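Local coordinates for protein inorganic pyrophosphatase (Shewanella sp. AS-11, PDB 6LL8) that probably catalyses the hydrolysis of diphosphate to two phosphate ions as a metal-dependent (type II) inorganic pyrophosphatase with manganese as its cofactor, at residues N135-M140 against E169-E174; S188-T193 against L223-D228; V213-L218 against K296-A301. All coordinates share one frame; numbering follows the deposited sequence. Where two conformers were deposited one is given.

Contact 1 (N135-M140 against E169-E174)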
loop_
_atom_site.group_PDB
_atom_site.type_symbol
_atom_site.label_atom_id
_atom_site.label_comp_id
_atom_site.label_asym_id
_atom_site.label_seq_id
_atom_site.Cartn_x
_atom_site.Cartn_y
_atom_site.Cartn_z
ATOM N N ASN A 135 -16.233 6.493 13.824
ATOM C CA ASN A 135 -16.006 6.628 12.372
ATOM C C ASN A 135 -14.546 6.340 12.025
ATOM O O ASN A 135 -14.253 5.646 11.057
ATOM C CB ASN A 135 -16.553 7.960 11.843
ATOM C CG ASN A 135 -15.944 9.229 12.448
ATOM O OD1 ASN A 135 -15.218 9.214 13.447
ATOM N ND2 ASN A 135 -16.339 10.377 11.916
ATOM N N ILE A 136 -13.631 6.926 12.782
ATOM C CA ILE A 136 -12.184 6.680 12.603
ATOM C C ILE A 136 -11.905 5.190 12.825
ATOM O O ILE A 136 -11.152 4.577 12.046
ATOM C CB ILE A 136 -11.344 7.530 13.567
ATOM C CG1 ILE A 136 -11.535 9.022 13.304
ATOM C CG2 ILE A 136 -9.887 7.096 13.540
ATOM C CD1 ILE A 136 -10.815 9.506 12.129
ATOM N N ALA A 137 -12.498 4.607 13.846
ATOM C CA ALA A 137 -12.251 3.178 14.097
ATOM C C ALA A 137 -12.668 2.349 12.882
ATOM O O ALA A 137 -11.981 1.370 12.541
ATOM C CB ALA A 137 -12.983 2.705 15.340
ATOM N N GLY A 138 -13.772 2.720 12.259
ATOM C CA GLY A 138 -14.252 1.954 11.114
ATOM C C GLY A 138 -13.260 1.974 9.968
ATOM O O GLY A 138 -13.022 0.946 9.348
ATOM N N ILE A 139 -12.747 3.160 9.630
ATOM C CA ILE A 139 -11.832 3.229 8.475
ATOM C C ILE A 139 -10.512 2.553 8.846
ATOM O O ILE A 139 -9.888 1.937 7.961
ATOM C CB ILE A 139 -11.683 4.645 7.911
ATOM C CG1 ILE A 139 -10.939 5.609 8.834
ATOM C CG2 ILE A 139 -13.035 5.183 7.478
ATOM C CD1 ILE A 139 -10.635 6.943 8.196
ATOM N N MET A 140 -10.050 2.652 10.078
ATOM C CA MET A 140 -8.827 1.955 10.494
ATOM C C MET A 140 -9.011 0.441 10.379
ATOM O O MET A 140 -8.143 -0.272 9.875
ATOM C CB MET A 140 -8.454 2.345 11.917
ATOM C CG MET A 140 -8.013 3.798 12.095
ATOM S SD MET A 140 -7.648 4.216 13.800
ATOM C CE MET A 140 -6.141 3.297 14.056
ATOM N N GLU A 169 -15.395 -3.390 17.393
ATOM C CA GLU A 169 -16.310 -3.143 18.547
ATOM C C GLU A 169 -16.575 -1.646 18.659
ATOM O O GLU A 169 -17.719 -1.236 18.797
ATOM C CB GLU A 169 -15.702 -3.738 19.817
ATOM C CG GLU A 169 -16.520 -3.564 21.084
ATOM C CD GLU A 169 -15.928 -4.235 22.313
ATOM O OE1 GLU A 169 -14.921 -3.749 22.761
ATOM O OE2 GLU A 169 -16.514 -5.216 22.826
ATOM N N ILE A 170 -15.541 -0.811 18.563
ATOM C CA ILE A 170 -15.714 0.655 18.670
ATOM C C ILE A 170 -16.579 1.167 17.532
ATOM O O ILE A 170 -17.413 2.044 17.721
ATOM C CB ILE A 170 -14.346 1.349 18.707
ATOM C CG1 ILE A 170 -13.570 0.963 19.958
ATOM C CG2 ILE A 170 -14.500 2.850 18.598
ATOM C CD1 ILE A 170 -12.101 1.280 19.883
ATOM N N ALA A 171 -16.356 0.622 16.326
ATOM C CA ALA A 171 -17.069 1.077 15.127
ATOM C C ALA A 171 -18.493 0.549 15.068
ATOM O O ALA A 171 -19.225 0.998 14.188
ATOM C CB ALA A 171 -16.335 0.656 13.880
ATOM N N GLY A 172 -18.851 -0.419 15.882
ATOM C CA GLY A 172 -20.192 -1.017 15.803
ATOM C C GLY A 172 -20.329 -2.009 14.663
ATOM O O GLY A 172 -21.453 -2.214 14.157
ATOM N N VAL A 173 -19.232 -2.660 14.261
ATOM C CA VAL A 173 -19.237 -3.660 13.166
ATOM C C VAL A 173 -19.157 -5.052 13.789
ATOM O O VAL A 173 -18.138 -5.391 14.393
ATOM C CB VAL A 173 -18.069 -3.428 12.215
ATOM C CG1 VAL A 173 -17.987 -4.527 11.176
ATOM C CG2 VAL A 173 -18.194 -2.060 11.560
ATOM N N GLU A 174 -20.177 -5.879 13.615
ATOM C CA GLU A 174 -20.147 -7.259 14.161
ATOM C C GLU A 174 -19.421 -8.186 13.183
ATOM O O GLU A 174 -18.529 -8.931 13.620
ATOM C CB GLU A 174 -21.558 -7.789 14.429
ATOM C CG GLU A 174 -21.635 -9.264 14.859
ATOM C CD GLU A 174 -21.725 -10.301 13.733
ATOM O OE1 GLU A 174 -22.535 -10.088 12.793
ATOM O OE2 GLU A 174 -20.999 -11.338 13.793
#
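Ile170 meets Ala137 with only part of its side chain. Starting at its root, Ile170 CB lies 3.9 Å from Ala137 CB. The short branch comes closer still, with Ile170 CG2 3.6 Å from Ala137 CB, because this methyl stands anti to the backbone N and leans onto the helix opposite. The longer branch goes another way: CG1 is anti to the carbonyl carbon (chi1 -65°), and the extended arm of CG1 and CD1 stays farther from Ala137 and takes no part in the touch. The methyl of the next residue, Ala171, lies mainly against backbone. Its CB is 3.7 Å from Gly138 N and also rests on Gly138 CA, while Ala171 CB and Ala137 CB stand 4.2 Å apart. With no side chain on Gly138 and only a methyl on Ala171, the two chains approach to 5.0 Å between Gly138 CA and Ala171 CA, the closest CA pair of the two segments. No hydrogen bond crosses here; the joint is held by van der Waals contact alone. Directly afterwards Gly172, with positive phi, closes its helix in a Schellman motif, so the contact is made by the last turn of helix 158-171. That turn packs on the early part of helix 134-147, from which Ile136 and Ile139 pack on helix 14-29, Ile139 also on helix 44-53, and Met140 on helix 117-128.

Contact 2 (S188-T193 against L223-D228)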
loop_
_atom_site.group_PDB
_atom_site.type_symbol
_atom_site.label_atom_id
_atom_site.label_comp_id
_atom_site.label_asym_id
_atom_site.label_seq_id
_atom_site.Cartn_x
_atom_site.Cartn_y
_atom_site.Cartn_z
ATOM N N SER A 188 -12.407 -6.340 -7.198
ATOM C CA SER A 188 -12.552 -7.298 -8.300
ATOM C C SER A 188 -13.381 -6.717 -9.444
ATOM O O SER A 188 -13.462 -7.376 -10.485
ATOM C CB SER A 188 -13.186 -8.560 -7.779
ATOM O OG SER A 188 -12.388 -9.196 -6.779
ATOM N N ALA A 189 -14.024 -5.564 -9.259
ATOM C CA ALA A 189 -14.929 -4.970 -10.267
ATOM C C ALA A 189 -14.092 -4.195 -11.283
ATOM O O ALA A 189 -14.077 -2.970 -11.280
ATOM C CB ALA A 189 -15.978 -4.124 -9.588
ATOM N N VAL A 190 -13.447 -4.899 -12.180
ATOM C CA VAL A 190 -12.479 -4.318 -13.142
ATOM C C VAL A 190 -13.049 -4.244 -14.569
ATOM O O VAL A 190 -12.323 -3.752 -15.435
ATOM C CB VAL A 190 -11.166 -5.116 -13.081
ATOM C CG1 VAL A 190 -10.457 -4.991 -11.731
ATOM C CG2 VAL A 190 -11.389 -6.578 -13.459
ATOM N N GLU A 191 -14.310 -4.625 -14.815
ATOM C CA GLU A 191 -14.857 -4.574 -16.192
ATOM C C GLU A 191 -14.823 -3.150 -16.732
ATOM O O GLU A 191 -15.262 -2.230 -16.050
ATOM C CB GLU A 191 -16.277 -5.161 -16.214
ATOM C CG GLU A 191 -16.938 -5.179 -17.604
ATOM C CD GLU A 191 -18.265 -5.896 -17.717
ATOM O OE1 GLU A 191 -18.585 -6.675 -16.784
ATOM O OE2 GLU A 191 -19.004 -5.647 -18.700
ATOM N N GLY A 192 -14.383 -3.036 -17.979
ATOM C CA GLY A 192 -14.368 -1.795 -18.756
ATOM C C GLY A 192 -13.312 -0.814 -18.308
ATOM O O GLY A 192 -13.354 0.318 -18.711
ATOM N N THR A 193 -12.397 -1.221 -17.449
ATOM C CA THR A 193 -11.309 -0.324 -16.997
ATOM C C THR A 193 -10.140 -0.421 -17.967
ATOM O O THR A 193 -9.676 -1.528 -18.251
ATOM C CB THR A 193 -10.873 -0.694 -15.586
ATOM O OG1 THR A 193 -12.037 -0.681 -14.770
ATOM C CG2 THR A 193 -9.839 0.256 -15.028
ATOM N N LEU A 223 -9.052 -14.809 -10.461
ATOM C CA LEU A 223 -8.055 -14.520 -11.526
ATOM C C LEU A 223 -8.708 -14.471 -12.923
ATOM O O LEU A 223 -8.136 -13.795 -13.812
ATOM C CB LEU A 223 -6.972 -15.608 -11.403
ATOM C CG LEU A 223 -5.629 -15.379 -12.100
ATOM C CD1 LEU A 223 -4.826 -14.287 -11.414
ATOM C CD2 LEU A 223 -4.807 -16.667 -12.166
ATOM N N ALA A 224 -9.769 -15.231 -13.127
ATOM C CA ALA A 224 -10.335 -15.359 -14.486
ATOM C C ALA A 224 -10.816 -13.997 -14.990
ATOM O O ALA A 224 -10.920 -13.834 -16.225
ATOM C CB ALA A 224 -11.434 -16.379 -14.521
ATOM N N VAL A 225 -11.024 -12.995 -14.128
ATOM C CA VAL A 225 -11.479 -11.648 -14.584
ATOM C C VAL A 225 -10.418 -11.044 -15.502
ATOM O O VAL A 225 -10.760 -10.126 -16.248
ATOM C CB VAL A 225 -11.855 -10.688 -13.431
ATOM C CG1 VAL A 225 -13.070 -11.190 -12.658
ATOM C CG2 VAL A 225 -10.644 -10.363 -12.561
ATOM N N PHE A 226 -9.184 -11.508 -15.452
ATOM C CA PHE A 226 -8.109 -10.933 -16.290
ATOM C C PHE A 226 -7.902 -11.691 -17.596
ATOM O O PHE A 226 -7.059 -11.275 -18.386
ATOM C CB PHE A 226 -6.801 -10.880 -15.502
ATOM C CG PHE A 226 -6.873 -9.937 -14.340
ATOM C CD1 PHE A 226 -7.216 -8.602 -14.513
ATOM C CD2 PHE A 226 -6.708 -10.421 -13.059
ATOM C CE1 PHE A 226 -7.342 -7.737 -13.436
ATOM C CE2 PHE A 226 -6.780 -9.544 -11.986
ATOM C CZ PHE A 226 -7.145 -8.225 -12.175
ATOM N N ASP A 227 -8.645 -12.750 -17.855
ATOM C CA ASP A 227 -8.328 -13.595 -19.022
ATOM C C ASP A 227 -8.369 -12.770 -20.317
ATOM O O ASP A 227 -7.399 -12.856 -21.118
ATOM C CB ASP A 227 -9.275 -14.782 -19.100
ATOM C CG ASP A 227 -9.037 -15.858 -18.048
ATOM O OD1 ASP A 227 -7.986 -15.848 -17.411
ATOM O OD2 ASP A 227 -9.896 -16.750 -17.952
ATOM N N ASP A 228 -9.391 -11.953 -20.513
ATOM C CA ASP A 228 -9.579 -11.278 -21.820
ATOM C C ASP A 228 -8.597 -10.112 -21.983
ATOM O O ASP A 228 -8.221 -9.807 -23.123
ATOM C CB ASP A 228 -11.013 -10.790 -22.018
ATOM C CG ASP A 228 -12.031 -11.911 -22.159
ATOM O OD1 ASP A 228 -11.627 -13.075 -22.405
ATOM O OD2 ASP A 228 -13.233 -11.618 -22.022
#
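Val190 and Val225 cross at about a right angle, meeting through one methyl each: Val190 CG2 is 4.0 Å from Val225 CG2. In both valines CG2 is the methyl wedged between the backbone N and the carbonyl carbon (chi1 -65°), while CG1 stands anti to the carbonyl carbon. Phe226 adds a flat surface to the pair. Its ring folds back beside its own neighbour, putting Val225 CG2 over the centre of one face, 3.9 Å above the plane. Val190 CG2 reaches the same ring obliquely, 4.2 Å from Phe226 CE1, and so touches both the valine and the phenylalanine. Val225 CG1 lies 4.4 Å from Ser188 O, a loose approach at the start of segment 188-193. Both backbones turn sharply here. An inverse gamma turn is centred on Ala189, and Val190 opens a type II beta turn closed by Thr193 N bonding to Val190 O at 3.2 Å, with Gly192 at its positive-phi corner. Across from it, residues 223-226 form a 3-10 turn. The cluster thus joins the loop between helices 176-187 and 195-199 to the one leading from strand 211-220 into helix 230-243. Ser188 OG is tied to Phe184 O and Ile221 N, Val190 also packs on Leu198 of helix 195-199, and Phe226 continues inward onto Leu218 and Val220 of strand 211-220 and Leu253 of strand 248-255.

Contact 3 (V213-L218 against K296-A301)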
loop_
_atom_site.group_PDB
_atom_site.type_symbol
_atom_site.label_atom_id
_atom_site.label_comp_id
_atom_site.label_asym_id
_atom_site.label_seq_id
_atom_site.Cartn_x
_atom_site.Cartn_y
_atom_site.Cartn_z
ATOM N N VAL A 213 12.622 -0.306 -10.554
ATOM C CA VAL A 213 11.721 -1.459 -10.720
ATOM C C VAL A 213 10.302 -1.022 -10.350
ATOM O O VAL A 213 10.054 -0.607 -9.212
ATOM C CB VAL A 213 12.196 -2.606 -9.819
ATOM C CG1 VAL A 213 11.220 -3.759 -9.858
ATOM C CG2 VAL A 213 13.599 -3.026 -10.188
ATOM N N GLY A 214 9.379 -1.117 -11.284
ATOM C CA GLY A 214 7.982 -0.851 -11.013
ATOM C C GLY A 214 7.233 -2.130 -10.744
ATOM O O GLY A 214 7.412 -3.101 -11.486
ATOM N N ILE A 215 6.409 -2.145 -9.703
ATOM C CA ILE A 215 5.614 -3.345 -9.364
ATOM C C ILE A 215 4.171 -2.909 -9.116
ATOM O O ILE A 215 3.926 -2.148 -8.164
ATOM C CB ILE A 215 6.169 -4.066 -8.129
ATOM C CG1 ILE A 215 7.676 -4.299 -8.243
ATOM C CG2 ILE A 215 5.382 -5.340 -7.904
ATOM C CD1 ILE A 215 8.302 -5.000 -7.062
ATOM N N GLY A 216 3.255 -3.409 -9.915
ATOM C CA GLY A 216 1.834 -3.252 -9.672
ATOM C C GLY A 216 1.246 -4.503 -9.073
ATOM O O GLY A 216 1.842 -5.590 -9.138
ATOM N N GLN A 217 0.072 -4.354 -8.501
ATOM C CA GLN A 217 -0.676 -5.495 -7.953
ATOM C C GLN A 217 -2.158 -5.266 -8.156
ATOM O O GLN A 217 -2.637 -4.141 -7.976
ATOM C CB GLN A 217 -0.346 -5.698 -6.481
ATOM C CG GLN A 217 -1.049 -6.933 -5.902
ATOM C CD GLN A 217 -0.544 -7.364 -4.553
ATOM O OE1 GLN A 217 -0.147 -6.528 -3.748
ATOM N NE2 GLN A 217 -0.509 -8.660 -4.295
ATOM N N LEU A 218 -2.854 -6.326 -8.523
ATOM C CA LEU A 218 -4.319 -6.341 -8.620
ATOM C C LEU A 218 -4.816 -7.547 -7.842
ATOM O O LEU A 218 -4.779 -8.680 -8.342
ATOM C CB LEU A 218 -4.767 -6.386 -10.069
ATOM C CG LEU A 218 -4.415 -5.143 -10.862
ATOM C CD1 LEU A 218 -4.451 -5.419 -12.357
ATOM C CD2 LEU A 218 -5.329 -3.982 -10.494
ATOM N N LYS A 296 6.474 -8.590 1.601
ATOM C CA LYS A 296 7.110 -9.718 2.308
ATOM C C LYS A 296 7.575 -10.798 1.354
ATOM O O LYS A 296 8.596 -11.441 1.614
ATOM C CB LYS A 296 6.168 -10.274 3.367
ATOM C CG LYS A 296 6.740 -11.311 4.285
ATOM C CD LYS A 296 5.795 -11.673 5.402
ATOM C CE LYS A 296 6.248 -12.833 6.260
ATOM N NZ LYS A 296 7.501 -12.540 6.958
ATOM N N GLN A 297 6.856 -11.034 0.269
ATOM C CA GLN A 297 7.090 -12.194 -0.602
ATOM C C GLN A 297 7.651 -11.816 -1.960
ATOM O O GLN A 297 8.073 -12.710 -2.684
ATOM C CB GLN A 297 5.828 -13.020 -0.760
ATOM C CG GLN A 297 5.318 -13.601 0.564
ATOM C CD GLN A 297 3.987 -14.264 0.371
ATOM O OE1 GLN A 297 2.960 -13.612 0.156
ATOM N NE2 GLN A 297 3.980 -15.583 0.394
ATOM N N VAL A 298 7.606 -10.561 -2.356
ATOM C CA VAL A 298 8.048 -10.139 -3.700
ATOM C C VAL A 298 9.297 -9.280 -3.589
ATOM O O VAL A 298 10.312 -9.569 -4.232
ATOM C CB VAL A 298 6.904 -9.439 -4.443
ATOM C CG1 VAL A 298 7.358 -8.855 -5.767
ATOM C CG2 VAL A 298 5.742 -10.386 -4.666
ATOM N N VAL A 299 9.225 -8.191 -2.834
ATOM C CA VAL A 299 10.316 -7.197 -2.778
ATOM C C VAL A 299 11.606 -7.759 -2.194
ATOM O O VAL A 299 12.675 -7.484 -2.760
ATOM C CB VAL A 299 9.817 -5.944 -2.091
ATOM C CG1 VAL A 299 10.927 -4.990 -1.696
ATOM C CG2 VAL A 299 8.819 -5.220 -2.987
ATOM N N PRO A 300 11.609 -8.441 -1.027
ATOM C CA PRO A 300 12.895 -8.779 -0.418
ATOM C C PRO A 300 13.822 -9.570 -1.336
ATOM O O PRO A 300 15.003 -9.234 -1.477
ATOM C CB PRO A 300 12.509 -9.550 0.850
ATOM C CG PRO A 300 11.160 -9.005 1.196
ATOM C CD PRO A 300 10.484 -8.802 -0.145
ATOM N N ALA A 301 13.299 -10.606 -1.956
ATOM C CA ALA A 301 14.146 -11.474 -2.796
ATOM C C ALA A 301 14.611 -10.703 -4.022
ATOM O O ALA A 301 15.704 -10.951 -4.502
ATOM C CB ALA A 301 13.422 -12.736 -3.192
#
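Just ahead of Val298 and Val299, the two residues that meet Ile215, Gln297 OE1 is gripped by two backbone N-H groups, those of Leu292 and Ser293. Its NE2 bonds to Gly290 O, so both ends of the amide are tied to the chain leading into the helix. The contact itself is apolar and rests on one methyl: Ile215 CD1 lies 4.1 Å from Val299 CG2 and 4.2 Å from Val298 CG1. Ile215 gets there with CG1 anti to the carbonyl carbon and CD1 fully extended (chi2 180°), which carries the side chain from strand to helix. It meets Val298 tip to tip and crosses Val299 obliquely. A wider pi-type turn at 296-298 and a kink at Pro300 and Ala301 mark this part of the helix. Ile215 also packs on Leu302, about one turn beyond Val298 and Val299, and on Leu252 of strand 248-255. The result is the core packing of an alpha/beta domain, with helix 294-307 laid over the mixed sheet of the DHHA2 domain. The same helix begins with Arg294 and Lys295, which line the imidodiphosphate pocket; the ligand touches Gln217 and lies about 6 Å from the Val299 side chain.

How the contacts relate
All three contacts are apolar, with no hydrogen bond between their segments, but they differ in depth. The touching residues of contact 3 are all buried, joining sheet to helix beside the ligand pocket, whereas contacts 1 and 2 are partly buried and lie away from the annotated sites. Contact 1 packs helix on helix through methyls and bare backbone; contact 2 joins two loops through valines and a ring. Contacts 2 and 3 belong to the DHHA2 domain and alternate along the chain. They meet where Phe226 CZ lies 3.7 Å from Leu218 CB. Contact 1 stands apart, its nearest atoms about 17 Å from either, and across the chain's centre from contact 3.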